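Local atomic coordinates of phenol hydroxylase component phN (Pseudomonas stutzeri, PDB entry 3U52), a protein that probably serves as the diiron-containing oxygenase subunit of a multicomponent bacterial monooxygenase that hydroxylates phenol and related aromatic compounds. Residues A[86-91]-A[493-498]; A[12-17]-A[50-55]; A[400-405]-A[430-435]. All blocks are in the same frame, centred on the assembly; numbering follows the deposited sequence.

Overall arrangement
From the N terminus, contact 2 forms first: helix 10-16 folds back on residues 50-55, closing a mostly irregular loop just before helix 58-81. Contact 1 opens beyond that helix, where 86-91 waits for 493-498, the chain's last modelled helix; its loop of 401 residues takes in the iron-binding helices. Contact 3 falls wholly within this long loop, with a short, partly beta-stranded excursion between 400-405 and 430-435 pinned by zinc. None cross or touch. Centre to centre, contacts 1 and 2 are about 50 Å apart, 1 and 3 about 38 Å, and 2 and 3 about 42 Å, contacts 2 and 3 lying on opposite sides of the chain's centre.

Contact 1: A[86-91]-A[493-498]; sequences QNISDA and KHWLSI. With CU (copper (II) ion), chain J.
Trp495 and Ile498, one turn apart on the C-terminal helix 490-498, meet Gln86, Ile88, Asp90 and Ala91 in the loop joining helix 58-81 to helix 94-103. The contact thus lays the last modelled helix against a connection in the mainly helical fold of the diiron hydroxylases. On the helix, His494 comes first and turns to a different task: its NE2 binds the copper ion at 2.0 Å, and His155, at the end of helix 125-155, supplies the other protein ligand. Next is Trp495, which contributes the largest share of the buried surface. With CG anti to the backbone N (chi1 -171°), its indole reaches off the helix into the bend of the loop. The backbone of the loop covers one face, for Ala91 N stands 3.6 Å above the indole plane, over its centre, while Asp90 C sits nearer the rim. Nearer the helix, Ala91 CB packs on Trp495 CB at 3.5 Å. The far end of the six-membered ring meets Ile88, whose CG1 is 3.5 Å from Trp495 CH2. Asp90 OD2 comes to 3.6 Å from Trp495 NE1 without a hydrogen bond; the carboxylate plane is turned 71° from the ring, and Asp90 OD1 instead accepts the backbone N of Arg92. Gln86 O approaches the same end of the indole, 3.5 Å from Trp495 CH2; its hydrogen bond comes from Lys499 NZ, just past the segment. Ile498 follows, its backbone N hydrogen-bonded to His494 O within the helix. Its CG2 branch, anti to the backbone N, rests against the aliphatic part of Gln86, 3.7 Å from Gln86 CG.

Contact 2: A[12-17]-A[50-55]; sequences DKYQYL and WEDPFR
Tyr14 and Arg55 mark the closest backbone approach, their CA atoms 6.4 Å apart, whereas Gln15 and Asp52 stand off at 8.5 Å between CA atoms. Helix 10-16 therefore comes down on an irregular strip of chain at its Arg55 end, and no direct hydrogen bond joins the two. The wider end is spanned by side chains and water. Tyr14 projects straight off the helix, CG opposite the backbone N (chi1 180°), and slides its ring beneath Arg55. Arg55 CA stands 3.7 Å from the centroid of the Tyr14 ring and only 10° off its normal, a CH-pi contact; Arg55 CB extends the same cover toward Tyr14 CG. At the ring edge, Asp52 brings its CG into the plane, with OD1 3.5 Å from Tyr14 CD1. Asp52 OD2 is engaged by Arg19 in a salt bridge, and Arg19 also bonds to Trp50 O. The contact fastens the N-terminal helix to the lead-in of helix 58-81; behind it, Trp50 lines a pocket that holds a bound xenon, and Phe54 packs between helices 125-155 and 220-250, which carry iron ligands. One bridging water donates to both Tyr14 OH and Phe54 O, at 2.8 Å from Tyr14 OH. Replacing Tyr14 by alanine would probably uncover Arg55 CA and CB and deprive that water of its hydroxyl partner. A second water accepts from Gln15 NE2 at 3.0 Å and lies 2.8 Å from Trp50 O.

Contact 3: A[400-405]-A[430-435]; sequences QVCQIP and HFCSDG. With ZN (zinc ion), chain I.
Cys402 and Cys432 adopt the same first torsion: chi1 of 69° in Cys402 and 64° in Cys432 sets each SG between its backbone N and carbonyl carbon, so that both sulfurs converge on one zinc ion. Cys402 SG binds it at 2.3 Å and Cys432 SG at 2.4 Å, and the two SG atoms are 3.7 Å apart, the separation of shared ligands rather than of a disulfide. Cys399 and Cys436 complete the four-cysteine site. Ile404 N points almost straight at Cys402 SG in a weak hydrogen bond, which may help spread the negative charge of the thiolate. Such an N-H to sulfur bond behind a Cys-x-x-Cys pair suits a zinc knuckle. With the hairpin of strands 417-424 and 427-431 following, and helix 434-442 supplying the last cysteine, the order of elements is consistent with a treble-clef zinc finger, the hairpin and helix belonging to the YHS domain. Ser433 caps that helix, its OG accepting from Cys436 N. The knuckle is also pinned to the hairpin through main chain, since Gln400 N donates to His430 O at 2.8 Å with an N-H...O angle of 159°. Beside this bond the Phe431 ring brings CE1 to 3.6 Å from Gln400 CB. Val401 adds its CG2 methyl, 4.0 Å from Phe431 CE1, crossing the ring at a slant. Phe440 of helix 434-442 meets the same phenyl ring and also touches Val401, wedging the helix against knuckle and hairpin together.

Contact 1: A[86-91]-A[493-498]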
loop_
_atom_site.group_PDB
_atom_site.type_symbol
_atom_site.label_atom_id
_atom_site.label_comp_id
_atom_site.label_asym_id
_atom_site.label_seq_id
_atom_site.Cartn_x
_atom_site.Cartn_y
_atom_site.Cartn_z
ATOM N N GLN A 86 18.381 2.988 2.972
ATOM C CA GLN A 86 19.345 2.802 4.056
ATOM C C GLN A 86 19.395 1.371 4.571
ATOM O O GLN A 86 20.337 0.994 5.257
ATOM C CB GLN A 86 19.096 3.812 5.171
ATOM C CG GLN A 86 19.153 5.294 4.680
ATOM C CD GLN A 86 18.939 6.270 5.811
ATOM O OE1 GLN A 86 18.446 5.882 6.885
ATOM N NE2 GLN A 86 19.273 7.541 5.588
ATOM N N ASN A 87 18.397 0.566 4.213
ATOM C CA ASN A 87 18.308 -0.816 4.708
ATOM C C ASN A 87 18.801 -1.896 3.757
ATOM O O ASN A 87 18.736 -3.072 4.092
ATOM C CB ASN A 87 16.881 -1.139 5.144
ATOM C CG ASN A 87 16.390 -0.206 6.245
ATOM O OD1 ASN A 87 15.215 0.178 6.285
ATOM N ND2 ASN A 87 17.293 0.162 7.137
ATOM N N ILE A 88 19.349 -1.511 2.611
ATOM C CA ILE A 88 19.976 -2.495 1.741
ATOM C C ILE A 88 21.240 -3.058 2.400
ATOM O O ILE A 88 21.772 -2.467 3.348
ATOM C CB ILE A 88 20.277 -1.955 0.294
ATOM C CG1 ILE A 88 21.198 -0.726 0.314
ATOM C CG2 ILE A 88 18.951 -1.703 -0.511
ATOM C CD1 ILE A 88 21.614 -0.237 -1.091
ATOM N N SER A 89 21.694 -4.214 1.935
ATOM C CA SER A 89 22.854 -4.908 2.525
ATOM C C SER A 89 24.144 -4.032 2.490
ATOM O O SER A 89 24.880 -3.963 3.493
ATOM C CB SER A 89 23.076 -6.240 1.815
ATOM O OG SER A 89 23.142 -6.015 0.406
ATOM N N ASP A 90 24.377 -3.360 1.357
ATOM C CA ASP A 90 25.601 -2.549 1.096
ATOM C C ASP A 90 25.379 -1.772 -0.182
ATOM O O ASP A 90 24.674 -2.245 -1.080
ATOM C CB ASP A 90 26.820 -3.465 0.876
ATOM C CG ASP A 90 28.127 -2.671 0.733
ATOM O OD1 ASP A 90 28.603 -2.479 -0.392
ATOM O OD2 ASP A 90 28.619 -2.159 1.757
ATOM N N ALA A 91 25.978 -0.587 -0.287
ATOM C CA ALA A 91 25.796 0.258 -1.458
ATOM C C ALA A 91 26.332 -0.404 -2.754
ATOM O O ALA A 91 25.900 -0.001 -3.841
ATOM C CB ALA A 91 26.419 1.601 -1.263
ATOM N N LYS A 493 31.500 6.591 -0.048
ATOM C CA LYS A 493 31.531 7.661 0.975
ATOM C C LYS A 493 30.144 8.019 1.556
ATOM O O LYS A 493 29.992 8.192 2.763
ATOM C CB LYS A 493 32.234 8.907 0.385
ATOM C CG LYS A 493 33.734 8.559 -0.011
ATOM C CD LYS A 493 34.517 9.736 -0.651
ATOM C CE LYS A 493 36.044 9.463 -0.568
ATOM N NZ LYS A 493 36.817 10.763 -0.589
ATOM N N HIS A 494 29.138 8.108 0.687
ATOM C CA HIS A 494 27.769 8.388 1.096
ATOM C C HIS A 494 27.195 7.207 1.900
ATOM O O HIS A 494 26.576 7.403 2.961
ATOM C CB HIS A 494 26.943 8.680 -0.156
ATOM C CG HIS A 494 25.621 9.306 0.127
ATOM N ND1 HIS A 494 25.494 10.614 0.552
ATOM C CD2 HIS A 494 24.365 8.816 0.021
ATOM C CE1 HIS A 494 24.214 10.897 0.724
ATOM N NE2 HIS A 494 23.509 9.826 0.400
ATOM N N TRP A 495 27.449 5.980 1.459
ATOM C CA TRP A 495 27.048 4.830 2.234
ATOM C C TRP A 495 27.693 4.837 3.625
ATOM O O TRP A 495 26.992 4.679 4.621
ATOM C CB TRP A 495 27.389 3.529 1.545
ATOM C CG TRP A 495 26.793 2.325 2.221
ATOM C CD1 TRP A 495 27.463 1.305 2.812
ATOM C CD2 TRP A 495 25.379 2.021 2.352
ATOM N NE1 TRP A 495 26.563 0.376 3.305
ATOM C CE2 TRP A 495 25.283 0.783 3.018
ATOM C CE3 TRP A 495 24.203 2.667 1.929
ATOM C CZ2 TRP A 495 24.049 0.181 3.320
ATOM C CZ3 TRP A 495 22.967 2.065 2.209
ATOM C CH2 TRP A 495 22.905 0.853 2.919
ATOM N N LEU A 496 29.011 5.032 3.689
ATOM C CA LEU A 496 29.714 5.020 4.977
ATOM C C LEU A 496 29.203 6.137 5.904
ATOM O O LEU A 496 29.174 5.975 7.115
ATOM C CB LEU A 496 31.235 5.080 4.789
ATOM C CG LEU A 496 31.943 3.842 4.202
ATOM C CD1 LEU A 496 33.381 4.177 3.793
ATOM C CD2 LEU A 496 32.006 2.729 5.172
ATOM N N SER A 497 28.724 7.233 5.352
ATOM C CA SER A 497 28.159 8.264 6.194
ATOM C C SER A 497 26.678 8.008 6.564
ATOM O O SER A 497 26.263 8.321 7.672
ATOM C CB SER A 497 28.444 9.656 5.633
ATOM O OG SER A 497 27.453 10.063 4.722
ATOM N N ILE A 498 25.904 7.388 5.665
ATOM C CA ILE A 498 24.572 6.882 5.994
ATOM C C ILE A 498 24.690 5.930 7.175
ATOM O O ILE A 498 23.872 5.993 8.083
ATOM C CB ILE A 498 23.899 6.148 4.788
ATOM C CG1 ILE A 498 23.298 7.150 3.807
ATOM C CG2 ILE A 498 22.827 5.134 5.244
ATOM C CD1 ILE A 498 22.890 6.500 2.460
HETATM CU CU CU J . 21.567 9.877 0.001
#

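Contact 2: A[12-17]-A[50-55]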
loop_
_atom_site.group_PDB
_atom_site.type_symbol
_atom_site.label_atom_id
_atom_site.label_comp_id
_atom_site.label_asym_id
_atom_site.label_seq_id
_atom_site.Cartn_x
_atom_site.Cartn_y
_atom_site.Cartn_z
ATOM N N ASP A 12 -16.290 -20.267 -25.200
ATOM C CA ASP A 12 -17.052 -19.758 -26.324
ATOM C C ASP A 12 -17.590 -18.366 -26.011
ATOM O O ASP A 12 -17.748 -17.571 -26.917
ATOM C CB ASP A 12 -18.234 -20.662 -26.668
ATOM C CG ASP A 12 -17.821 -22.015 -27.288
ATOM O OD1 ASP A 12 -16.836 -22.067 -28.064
ATOM O OD2 ASP A 12 -18.513 -23.038 -27.002
ATOM N N LYS A 13 -17.929 -18.100 -24.746
ATOM C CA LYS A 13 -18.336 -16.758 -24.345
ATOM C C LYS A 13 -17.202 -15.758 -24.582
ATOM O O LYS A 13 -17.435 -14.699 -25.136
ATOM C CB LYS A 13 -18.787 -16.666 -22.875
ATOM C CG LYS A 13 -19.651 -15.376 -22.628
ATOM C CD LYS A 13 -19.872 -15.049 -21.174
ATOM C CE LYS A 13 -20.753 -16.084 -20.444
ATOM N NZ LYS A 13 -22.203 -15.679 -20.336
ATOM N N TYR A 14 -15.981 -16.088 -24.140
ATOM C CA TYR A 14 -14.852 -15.177 -24.270
ATOM C C TYR A 14 -14.555 -14.906 -25.760
ATOM O O TYR A 14 -14.281 -13.811 -26.123
ATOM C CB TYR A 14 -13.609 -15.722 -23.551
ATOM C CG TYR A 14 -12.435 -14.791 -23.690
ATOM C CD1 TYR A 14 -11.393 -15.082 -24.572
ATOM C CD2 TYR A 14 -12.382 -13.606 -22.937
ATOM C CE1 TYR A 14 -10.313 -14.197 -24.694
ATOM C CE2 TYR A 14 -11.344 -12.737 -23.063
ATOM C CZ TYR A 14 -10.307 -13.033 -23.917
ATOM O OH TYR A 14 -9.275 -12.141 -24.040
ATOM N N GLN A 15 -14.627 -15.917 -26.610
ATOM C CA GLN A 15 -14.518 -15.725 -28.043
ATOM C C GLN A 15 -15.555 -14.767 -28.622
ATOM O O GLN A 15 -15.242 -13.928 -29.433
ATOM C CB GLN A 15 -14.523 -17.078 -28.752
ATOM C CG GLN A 15 -13.284 -17.821 -28.344
ATOM C CD GLN A 15 -12.959 -19.051 -29.173
ATOM O OE1 GLN A 15 -13.720 -19.441 -30.060
ATOM N NE2 GLN A 15 -11.804 -19.675 -28.876
ATOM N N TYR A 16 -16.791 -14.870 -28.181
ATOM C CA TYR A 16 -17.803 -13.934 -28.598
ATOM C C TYR A 16 -17.545 -12.494 -28.182
ATOM O O TYR A 16 -18.067 -11.604 -28.798
ATOM C CB TYR A 16 -19.167 -14.373 -28.082
ATOM C CG TYR A 16 -19.952 -15.168 -29.112
ATOM C CD1 TYR A 16 -20.240 -16.516 -28.919
ATOM C CD2 TYR A 16 -20.421 -14.562 -30.259
ATOM C CE1 TYR A 16 -20.989 -17.243 -29.887
ATOM C CE2 TYR A 16 -21.158 -15.269 -31.205
ATOM C CZ TYR A 16 -21.425 -16.588 -31.022
ATOM O OH TYR A 16 -22.140 -17.223 -31.992
ATOM N N LEU A 17 -16.814 -12.296 -27.094
ATOM C CA LEU A 17 -16.429 -10.974 -26.569
ATOM C C LEU A 17 -15.076 -10.486 -27.110
ATOM O O LEU A 17 -14.595 -9.445 -26.704
ATOM C CB LEU A 17 -16.348 -11.029 -25.041
ATOM C CG LEU A 17 -17.690 -11.324 -24.312
ATOM C CD1 LEU A 17 -17.547 -11.323 -22.810
ATOM C CD2 LEU A 17 -18.766 -10.360 -24.736
ATOM N N TRP A 50 -6.296 -20.995 -32.997
ATOM C CA TRP A 50 -5.689 -20.260 -31.875
ATOM C C TRP A 50 -6.458 -20.525 -30.570
ATOM O O TRP A 50 -7.689 -20.338 -30.531
ATOM C CB TRP A 50 -5.683 -18.743 -32.190
ATOM C CG TRP A 50 -5.067 -17.934 -31.090
ATOM C CD1 TRP A 50 -5.709 -17.272 -30.088
ATOM C CD2 TRP A 50 -3.681 -17.743 -30.875
ATOM N NE1 TRP A 50 -4.796 -16.663 -29.250
ATOM C CE2 TRP A 50 -3.540 -16.938 -29.713
ATOM C CE3 TRP A 50 -2.525 -18.150 -31.564
ATOM C CZ2 TRP A 50 -2.276 -16.522 -29.225
ATOM C CZ3 TRP A 50 -1.267 -17.758 -31.060
ATOM C CH2 TRP A 50 -1.162 -16.959 -29.892
ATOM N N GLU A 51 -5.771 -20.988 -29.521
ATOM C CA GLU A 51 -6.375 -21.131 -28.187
ATOM C C GLU A 51 -5.954 -19.954 -27.335
ATOM O O GLU A 51 -4.754 -19.673 -27.243
ATOM C CB GLU A 51 -5.929 -22.438 -27.488
ATOM C CG GLU A 51 -6.480 -23.753 -28.121
ATOM C CD GLU A 51 -8.011 -23.803 -28.228
ATOM O OE1 GLU A 51 -8.713 -23.419 -27.238
ATOM O OE2 GLU A 51 -8.515 -24.242 -29.312
ATOM N N ASP A 52 -6.911 -19.260 -26.736
ATOM C CA ASP A 52 -6.593 -18.051 -25.939
ATOM C C ASP A 52 -5.726 -18.455 -24.760
ATOM O O ASP A 52 -6.053 -19.392 -24.058
ATOM C CB ASP A 52 -7.868 -17.323 -25.485
ATOM C CG ASP A 52 -8.849 -17.053 -26.659
ATOM O OD1 ASP A 52 -9.979 -17.575 -26.620
ATOM O OD2 ASP A 52 -8.513 -16.348 -27.622
ATOM N N PRO A 53 -4.562 -17.814 -24.600
ATOM C CA PRO A 53 -3.663 -18.179 -23.491
ATOM C C PRO A 53 -4.160 -17.727 -22.123
ATOM O O PRO A 53 -3.673 -18.234 -21.084
ATOM C CB PRO A 53 -2.341 -17.519 -23.856
ATOM C CG PRO A 53 -2.714 -16.365 -24.779
ATOM C CD PRO A 53 -3.984 -16.797 -25.496
ATOM N N PHE A 54 -5.098 -16.780 -22.121
ATOM C CA PHE A 54 -5.777 -16.304 -20.908
ATOM C C PHE A 54 -7.067 -15.686 -21.412
ATOM O O PHE A 54 -7.134 -15.265 -22.577
ATOM C CB PHE A 54 -4.960 -15.235 -20.147
ATOM C CG PHE A 54 -4.232 -14.258 -21.044
ATOM C CD1 PHE A 54 -4.862 -13.119 -21.527
ATOM C CD2 PHE A 54 -2.910 -14.504 -21.431
ATOM C CE1 PHE A 54 -4.145 -12.222 -22.405
ATOM C CE2 PHE A 54 -2.225 -13.648 -22.292
ATOM C CZ PHE A 54 -2.857 -12.488 -22.765
ATOM N N ARG A 55 -8.079 -15.628 -20.540
ATOM C CA ARG A 55 -9.406 -15.127 -20.906
ATOM C C ARG A 55 -9.856 -14.012 -19.974
ATOM O O ARG A 55 -10.728 -14.221 -19.135
ATOM C CB ARG A 55 -10.451 -16.246 -20.895
ATOM C CG ARG A 55 -10.190 -17.366 -21.876
ATOM C CD ARG A 55 -11.201 -18.493 -21.789
ATOM N NE ARG A 55 -10.973 -19.427 -22.906
ATOM C CZ ARG A 55 -10.119 -20.455 -22.903
ATOM N NH1 ARG A 55 -9.988 -21.210 -23.986
ATOM N NH2 ARG A 55 -9.389 -20.740 -21.831
HETATM O O HOH W 1 -6.877 -13.473 -24.695
HETATM O O HOH W 2 -10.161 -21.687 -30.432
#

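Contact 3: A[400-405]-A[430-435]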
loop_
_atom_site.group_PDB
_atom_site.type_symbol
_atom_site.label_atom_id
_atom_site.label_comp_id
_atom_site.label_asym_id
_atom_site.label_seq_id
_atom_site.Cartn_x
_atom_site.Cartn_y
_atom_site.Cartn_z
ATOM N N GLN A 400 30.488 -8.731 -34.235
ATOM C CA GLN A 400 29.634 -8.089 -35.225
ATOM C C GLN A 400 28.108 -8.335 -34.931
ATOM O O GLN A 400 27.239 -7.566 -35.381
ATOM C CB GLN A 400 29.979 -8.619 -36.636
ATOM C CG GLN A 400 29.246 -7.843 -37.824
ATOM C CD GLN A 400 29.653 -6.382 -37.879
ATOM O OE1 GLN A 400 28.838 -5.459 -38.154
ATOM N NE2 GLN A 400 30.902 -6.158 -37.688
ATOM N N VAL A 401 27.791 -9.380 -34.174
ATOM C CA VAL A 401 26.363 -9.780 -33.996
ATOM C C VAL A 401 25.891 -9.369 -32.592
ATOM O O VAL A 401 25.004 -8.528 -32.466
ATOM C CB VAL A 401 26.104 -11.288 -34.296
ATOM C CG1 VAL A 401 24.692 -11.722 -33.867
ATOM C CG2 VAL A 401 26.352 -11.621 -35.813
ATOM N N CYS A 402 26.523 -9.883 -31.545
ATOM C CA CYS A 402 25.969 -9.691 -30.185
ATOM C C CYS A 402 26.520 -8.427 -29.596
ATOM O O CYS A 402 25.936 -7.898 -28.633
ATOM C CB CYS A 402 26.224 -10.935 -29.275
ATOM S SG CYS A 402 27.956 -11.205 -28.809
ATOM N N GLN A 403 27.580 -7.892 -30.245
ATOM C CA GLN A 403 28.349 -6.700 -29.824
ATOM C C GLN A 403 29.029 -6.707 -28.479
ATOM O O GLN A 403 29.495 -5.676 -28.062
ATOM C CB GLN A 403 27.563 -5.389 -30.004
ATOM C CG GLN A 403 26.840 -5.408 -31.401
ATOM C CD GLN A 403 26.076 -4.161 -31.688
ATOM O OE1 GLN A 403 26.236 -3.156 -30.990
ATOM N NE2 GLN A 403 25.232 -4.203 -32.713
ATOM N N ILE A 404 29.162 -7.850 -27.843
ATOM C CA ILE A 404 29.955 -7.951 -26.620
ATOM C C ILE A 404 31.446 -7.949 -27.109
ATOM O O ILE A 404 31.733 -8.488 -28.174
ATOM C CB ILE A 404 29.608 -9.262 -25.865
ATOM C CG1 ILE A 404 28.117 -9.278 -25.506
ATOM C CG2 ILE A 404 30.457 -9.404 -24.531
ATOM C CD1 ILE A 404 27.609 -10.529 -24.766
ATOM N N PRO A 405 32.380 -7.340 -26.346
ATOM C CA PRO A 405 33.770 -7.549 -26.693
ATOM C C PRO A 405 34.047 -9.046 -26.852
ATOM O O PRO A 405 33.412 -9.867 -26.212
ATOM C CB PRO A 405 34.522 -7.055 -25.475
ATOM C CG PRO A 405 33.692 -6.100 -24.838
ATOM C CD PRO A 405 32.243 -6.460 -25.178
ATOM N N HIS A 430 34.166 -9.945 -37.724
ATOM C CA HIS A 430 34.640 -10.751 -36.591
ATOM C C HIS A 430 33.500 -11.066 -35.600
ATOM O O HIS A 430 32.568 -10.245 -35.400
ATOM C CB HIS A 430 35.762 -10.021 -35.845
ATOM C CG HIS A 430 36.914 -9.645 -36.737
ATOM N ND1 HIS A 430 38.051 -10.414 -36.838
ATOM C CD2 HIS A 430 37.043 -8.658 -37.657
ATOM C CE1 HIS A 430 38.865 -9.876 -37.733
ATOM N NE2 HIS A 430 38.276 -8.812 -38.247
ATOM N N PHE A 431 33.636 -12.220 -34.939
ATOM C CA PHE A 431 32.613 -12.786 -34.025
ATOM C C PHE A 431 33.253 -13.334 -32.751
ATOM O O PHE A 431 34.431 -13.699 -32.758
ATOM C CB PHE A 431 31.831 -13.894 -34.753
ATOM C CG PHE A 431 31.381 -13.474 -36.115
ATOM C CD1 PHE A 431 30.284 -12.624 -36.267
ATOM C CD2 PHE A 431 32.133 -13.806 -37.239
ATOM C CE1 PHE A 431 29.916 -12.146 -37.557
ATOM C CE2 PHE A 431 31.740 -13.369 -38.550
ATOM C CZ PHE A 431 30.665 -12.530 -38.693
ATOM N N CYS A 432 32.453 -13.449 -31.682
ATOM C CA CYS A 432 32.944 -14.012 -30.408
ATOM C C CYS A 432 32.879 -15.565 -30.376
ATOM O O CYS A 432 33.414 -16.178 -29.426
ATOM C CB CYS A 432 32.083 -13.470 -29.281
ATOM S SG CYS A 432 30.340 -14.012 -29.424
ATOM N N SER A 433 32.225 -16.184 -31.355
ATOM C CA SER A 433 31.870 -17.597 -31.310
ATOM C C SER A 433 31.314 -18.094 -32.645
ATOM O O SER A 433 30.974 -17.299 -33.511
ATOM C CB SER A 433 30.751 -17.797 -30.298
ATOM O OG SER A 433 29.659 -16.939 -30.674
ATOM N N ASP A 434 31.167 -19.419 -32.762
ATOM C CA ASP A 434 30.483 -20.055 -33.879
ATOM C C ASP A 434 29.025 -19.656 -33.864
ATOM O O ASP A 434 28.424 -19.547 -34.909
ATOM C CB ASP A 434 30.582 -21.576 -33.798
ATOM C CG ASP A 434 32.004 -22.102 -34.080
ATOM O OD1 ASP A 434 32.645 -21.678 -35.066
ATOM O OD2 ASP A 434 32.454 -22.963 -33.308
ATOM N N GLY A 435 28.431 -19.467 -32.697
ATOM C CA GLY A 435 26.989 -19.224 -32.661
ATOM C C GLY A 435 26.639 -17.911 -33.342
ATOM O O GLY A 435 25.692 -17.849 -34.115
HETATM ZN ZN ZN I . 28.721 -12.603 -30.419
#